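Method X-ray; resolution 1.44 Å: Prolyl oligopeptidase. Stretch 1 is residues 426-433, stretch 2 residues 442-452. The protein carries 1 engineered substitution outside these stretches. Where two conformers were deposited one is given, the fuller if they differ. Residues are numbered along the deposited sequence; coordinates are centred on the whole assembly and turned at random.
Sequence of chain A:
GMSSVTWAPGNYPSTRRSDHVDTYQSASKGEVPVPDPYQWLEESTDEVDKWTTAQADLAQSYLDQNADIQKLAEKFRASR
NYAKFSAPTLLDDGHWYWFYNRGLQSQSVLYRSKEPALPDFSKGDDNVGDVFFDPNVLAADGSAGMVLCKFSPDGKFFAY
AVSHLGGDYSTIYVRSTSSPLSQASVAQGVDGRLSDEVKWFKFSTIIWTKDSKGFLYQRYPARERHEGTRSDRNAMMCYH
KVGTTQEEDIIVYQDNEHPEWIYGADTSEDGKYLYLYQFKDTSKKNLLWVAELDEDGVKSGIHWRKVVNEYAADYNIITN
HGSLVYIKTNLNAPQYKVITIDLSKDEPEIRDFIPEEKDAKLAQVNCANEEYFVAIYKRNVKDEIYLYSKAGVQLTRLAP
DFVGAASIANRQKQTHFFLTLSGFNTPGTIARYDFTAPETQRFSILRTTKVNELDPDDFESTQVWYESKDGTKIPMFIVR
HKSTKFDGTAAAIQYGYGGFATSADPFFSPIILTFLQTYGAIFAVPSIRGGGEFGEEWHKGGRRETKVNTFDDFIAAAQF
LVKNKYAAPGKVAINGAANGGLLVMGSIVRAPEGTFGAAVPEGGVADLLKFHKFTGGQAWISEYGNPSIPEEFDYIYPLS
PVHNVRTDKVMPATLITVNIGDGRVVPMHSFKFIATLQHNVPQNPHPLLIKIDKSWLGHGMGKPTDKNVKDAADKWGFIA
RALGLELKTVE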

# COMPACT_ATOMS: atom_id res chain seq x y z
N THR A 426 -0.62 15.35 -11.90
CA THR A 426 -1.45 16.12 -10.98
C THR A 426 -0.89 15.91 -9.57
O THR A 426 -1.08 14.83 -8.98
CB THR A 426 -2.93 15.72 -11.01
OG1 THR A 426 -3.44 15.97 -12.32
CG2 THR A 426 -3.73 16.51 -9.98
N PRO A 427 -0.18 16.89 -9.01
CA PRO A 427 0.50 16.65 -7.73
C PRO A 427 -0.38 16.38 -6.52
O PRO A 427 0.02 15.66 -5.62
CB PRO A 427 1.32 17.93 -7.53
CG PRO A 427 1.26 18.69 -8.76
CD PRO A 427 0.25 18.12 -9.69
N GLY A 428 -1.57 16.98 -6.47
CA GLY A 428 -2.47 16.78 -5.36
C GLY A 428 -3.42 17.94 -5.24
O GLY A 428 -3.07 19.01 -4.75
N THR A 429 -4.64 17.73 -5.67
CA THR A 429 -5.69 18.72 -5.62
C THR A 429 -6.72 18.27 -4.60
O THR A 429 -7.10 17.09 -4.55
CB THR A 429 -6.32 18.86 -6.98
OG1 THR A 429 -5.32 19.38 -7.86
CG2 THR A 429 -7.54 19.80 -6.95
N ILE A 430 -7.18 19.20 -3.77
CA ILE A 430 -8.25 18.93 -2.81
C ILE A 430 -9.44 19.75 -3.25
O ILE A 430 -9.37 20.98 -3.29
CB ILE A 430 -7.83 19.29 -1.37
CG1 ILE A 430 -6.56 18.52 -0.94
CG2 ILE A 430 -9.00 19.04 -0.43
CD1 ILE A 430 -5.78 19.11 0.13
N ALA A 431 -10.52 19.06 -3.63
CA ALA A 431 -11.77 19.70 -4.04
C ALA A 431 -12.79 19.57 -2.92
O ALA A 431 -12.73 18.65 -2.11
CB ALA A 431 -12.32 19.05 -5.30
N ARG A 432 -13.70 20.54 -2.88
CA ARG A 432 -14.74 20.63 -1.86
C ARG A 432 -16.09 20.70 -2.53
O ARG A 432 -16.28 21.48 -3.47
CB ARG A 432 -14.54 21.85 -0.97
CG ARG A 432 -15.57 22.00 0.15
CD ARG A 432 -15.17 23.09 1.18
NE ARG A 432 -15.14 24.38 0.52
CZ ARG A 432 -16.07 25.33 0.64
NH1 ARG A 432 -17.10 25.21 1.47
NH2 ARG A 432 -15.92 26.43 -0.08
N TYR A 433 -17.05 19.98 -1.97
CA TYR A 433 -18.45 20.06 -2.37
C TYR A 433 -19.22 20.53 -1.14
O TYR A 433 -19.20 19.87 -0.10
CB TYR A 433 -18.97 18.73 -2.87
CG TYR A 433 -20.36 18.81 -3.49
CD1 TYR A 433 -21.49 18.79 -2.69
CD2 TYR A 433 -20.52 18.94 -4.85
CE1 TYR A 433 -22.76 18.90 -3.22
CE2 TYR A 433 -21.82 19.04 -5.41
CZ TYR A 433 -22.90 19.01 -4.59
OH TYR A 433 -24.15 19.11 -5.13
N ARG A 442 -21.56 24.77 -5.88
CA ARG A 442 -21.28 23.83 -4.79
C ARG A 442 -19.89 23.23 -4.86
O ARG A 442 -19.34 22.87 -3.81
CB ARG A 442 -22.35 22.75 -4.73
CG ARG A 442 -23.70 23.34 -4.41
CD ARG A 442 -24.62 22.24 -4.22
NE ARG A 442 -25.94 22.63 -3.76
CZ ARG A 442 -26.89 21.72 -3.58
NH1 ARG A 442 -26.64 20.41 -3.84
NH2 ARG A 442 -28.08 22.10 -3.17
N PHE A 443 -19.33 23.07 -6.04
CA PHE A 443 -18.03 22.43 -6.21
C PHE A 443 -16.94 23.47 -6.39
O PHE A 443 -17.08 24.41 -7.18
CB PHE A 443 -18.08 21.53 -7.44
CG PHE A 443 -16.86 20.67 -7.62
CD1 PHE A 443 -16.70 19.52 -6.88
CD2 PHE A 443 -15.88 21.02 -8.53
CE1 PHE A 443 -15.56 18.70 -7.06
CE2 PHE A 443 -14.74 20.19 -8.69
CZ PHE A 443 -14.64 19.03 -7.95
N SER A 444 -15.85 23.33 -5.63
CA SER A 444 -14.74 24.26 -5.72
C SER A 444 -13.43 23.54 -5.45
O SER A 444 -13.40 22.42 -4.94
CB SER A 444 -14.88 25.41 -4.72
OG SER A 444 -14.79 25.00 -3.37
N ILE A 445 -12.33 24.22 -5.74
CA ILE A 445 -11.00 23.73 -5.44
C ILE A 445 -10.55 24.42 -4.16
O ILE A 445 -10.47 25.66 -4.09
CB ILE A 445 -10.03 23.98 -6.59
CG1 ILE A 445 -10.49 23.31 -7.86
CG2 ILE A 445 -8.67 23.47 -6.18
CD1 ILE A 445 -10.80 21.85 -7.75
N LEU A 446 -10.29 23.62 -3.13
CA LEU A 446 -9.80 24.14 -1.85
C LEU A 446 -8.32 24.46 -1.91
O LEU A 446 -7.89 25.52 -1.49
CB LEU A 446 -10.06 23.11 -0.76
CG LEU A 446 -9.65 23.58 0.64
CD1 LEU A 446 -10.72 24.54 1.27
CD2 LEU A 446 -9.39 22.41 1.59
N ARG A 447 -7.51 23.52 -2.40
CA ARG A 447 -6.07 23.69 -2.46
C ARG A 447 -5.53 22.90 -3.63
O ARG A 447 -6.06 21.83 -3.96
CB ARG A 447 -5.33 23.11 -1.22
CG ARG A 447 -5.85 23.59 0.09
CD ARG A 447 -4.94 23.17 1.25
NE ARG A 447 -3.71 23.93 1.24
CZ ARG A 447 -2.86 23.99 2.25
NH1 ARG A 447 -3.07 23.30 3.34
NH2 ARG A 447 -1.81 24.79 2.18
N THR A 448 -4.46 23.42 -4.24
CA THR A 448 -3.68 22.73 -5.24
C THR A 448 -2.23 22.68 -4.78
O THR A 448 -1.68 23.70 -4.37
CB THR A 448 -3.79 23.51 -6.53
OG1 THR A 448 -5.18 23.71 -6.86
CG2 THR A 448 -3.07 22.79 -7.63
N THR A 449 -1.61 21.51 -4.87
CA THR A 449 -0.21 21.35 -4.47
C THR A 449 0.67 21.98 -5.54
O THR A 449 0.52 21.69 -6.72
CB THR A 449 0.08 19.85 -4.32
OG1 THR A 449 -0.80 19.27 -3.35
CG2 THR A 449 1.49 19.61 -3.79
N LYS A 450 1.59 22.83 -5.10
CA LYS A 450 2.55 23.52 -5.97
C LYS A 450 3.91 22.87 -5.79
O LYS A 450 4.43 22.83 -4.68
CB LYS A 450 2.66 25.00 -5.61
CG LYS A 450 1.37 25.78 -5.61
CD LYS A 450 0.58 25.58 -6.89
CE LYS A 450 -0.68 26.45 -6.87
NZ LYS A 450 -1.48 26.33 -5.58
N VAL A 451 4.49 22.38 -6.87
CA VAL A 451 5.73 21.61 -6.77
C VAL A 451 6.95 22.51 -6.95
O VAL A 451 6.81 23.74 -7.00
CB VAL A 451 5.70 20.39 -7.68
CG1 VAL A 451 4.49 19.51 -7.31
CG2 VAL A 451 5.68 20.80 -9.17
N ASN A 452 8.13 21.92 -7.01
CA ASN A 452 9.40 22.67 -7.05
C ASN A 452 10.21 22.25 -8.27
O ASN A 452 10.45 21.04 -8.49
CB ASN A 452 10.22 22.42 -5.79
CG ASN A 452 11.42 23.32 -5.69
OD1 ASN A 452 11.32 24.52 -5.93
ND2 ASN A 452 12.56 22.75 -5.37
O HOH W 1 -12.99 25.13 -1.30
O HOH W 2 -14.62 28.12 -2.44

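Two antiparallel strands meet here, and reading along the second gives the rules in order. Arg442 comes just before its strand begins and grips Tyr433 twice. Its CB lies over one face of the tyrosine ring, 4.0 Å from the centroid, while the extended side chain carries NH1 to the hydroxyl, where NH1 donates a hydrogen bond to Tyr433 OH at 3.1 Å. One long side chain thus serves both the apolar face and the polar tip of an aromatic residue.

Phe443 pairs with Tyr433 in a non-hydrogen-bonded position, CA to CA 4.5 Å. The two rings meet edge to edge, Phe443 CD1 to Tyr433 CD2 at 4.4 Å, and Phe443 CZ reaches along the same face of the sheet to Ala431 CB at 3.5 Å. The small alanine side chain leaves room for the tip of the phenylalanine ring.

Ser444 opposes Arg432 in a hydrogen-bonded pair: Arg432 N donates to Ser444 O at 2.8 Å, and Ser444 N returns the bond to Arg432 O at 2.9 Å. Their side chains share the other face but do not bond directly; water 1 joins them, lying 2.9 Å from Arg432 NE, whose proton it accepts, and 2.7 Å from Ser444 OG.

Ile445 returns to the face of Phe443, placing CD1 4.0 Å from Ala431 CB and CG2 3.9 Å from Thr429 CG2. Here the regular register breaks. Ala431 pairs with Ile445, yet Ile430 pairs with Arg447, so Leu446 is the extra residue of a beta bulge. Its phi/psi of -78/-50 departs from extended geometry, and its side chain points toward the first strand, with CD2 packed 3.9 Å from Ile430 CG2. The bulge is not paid for in lost hydrogen bonds: Ile430 O accepts from both Leu446 N at 2.8 Å and Arg447 N at 3.3 Å.

Arg447 O then receives a nearly straight bond from Ile430 N, 2.9 Å at 177°, while the end of its own side chain leads away to partners elsewhere in the structure. Thr448 sits across from Thr429, with Thr448 CG2 4.1 Å from Thr429 OG1.

Thr449 closes the ladder by double donation, its N at 2.9 Å and its OG1 at 2.7 Å from Gly428 O. Glycine suits this point on two counts: an ideal CB on Gly428 would fall 2.9 Å from Thr449 OG1, and its phi/psi of 156/103 would jam a CB against the preceding carbonyl. Beyond Lys450, which points away, Val451 adds a final apolar contact, CG1 to Pro427 CB at 3.5 Å.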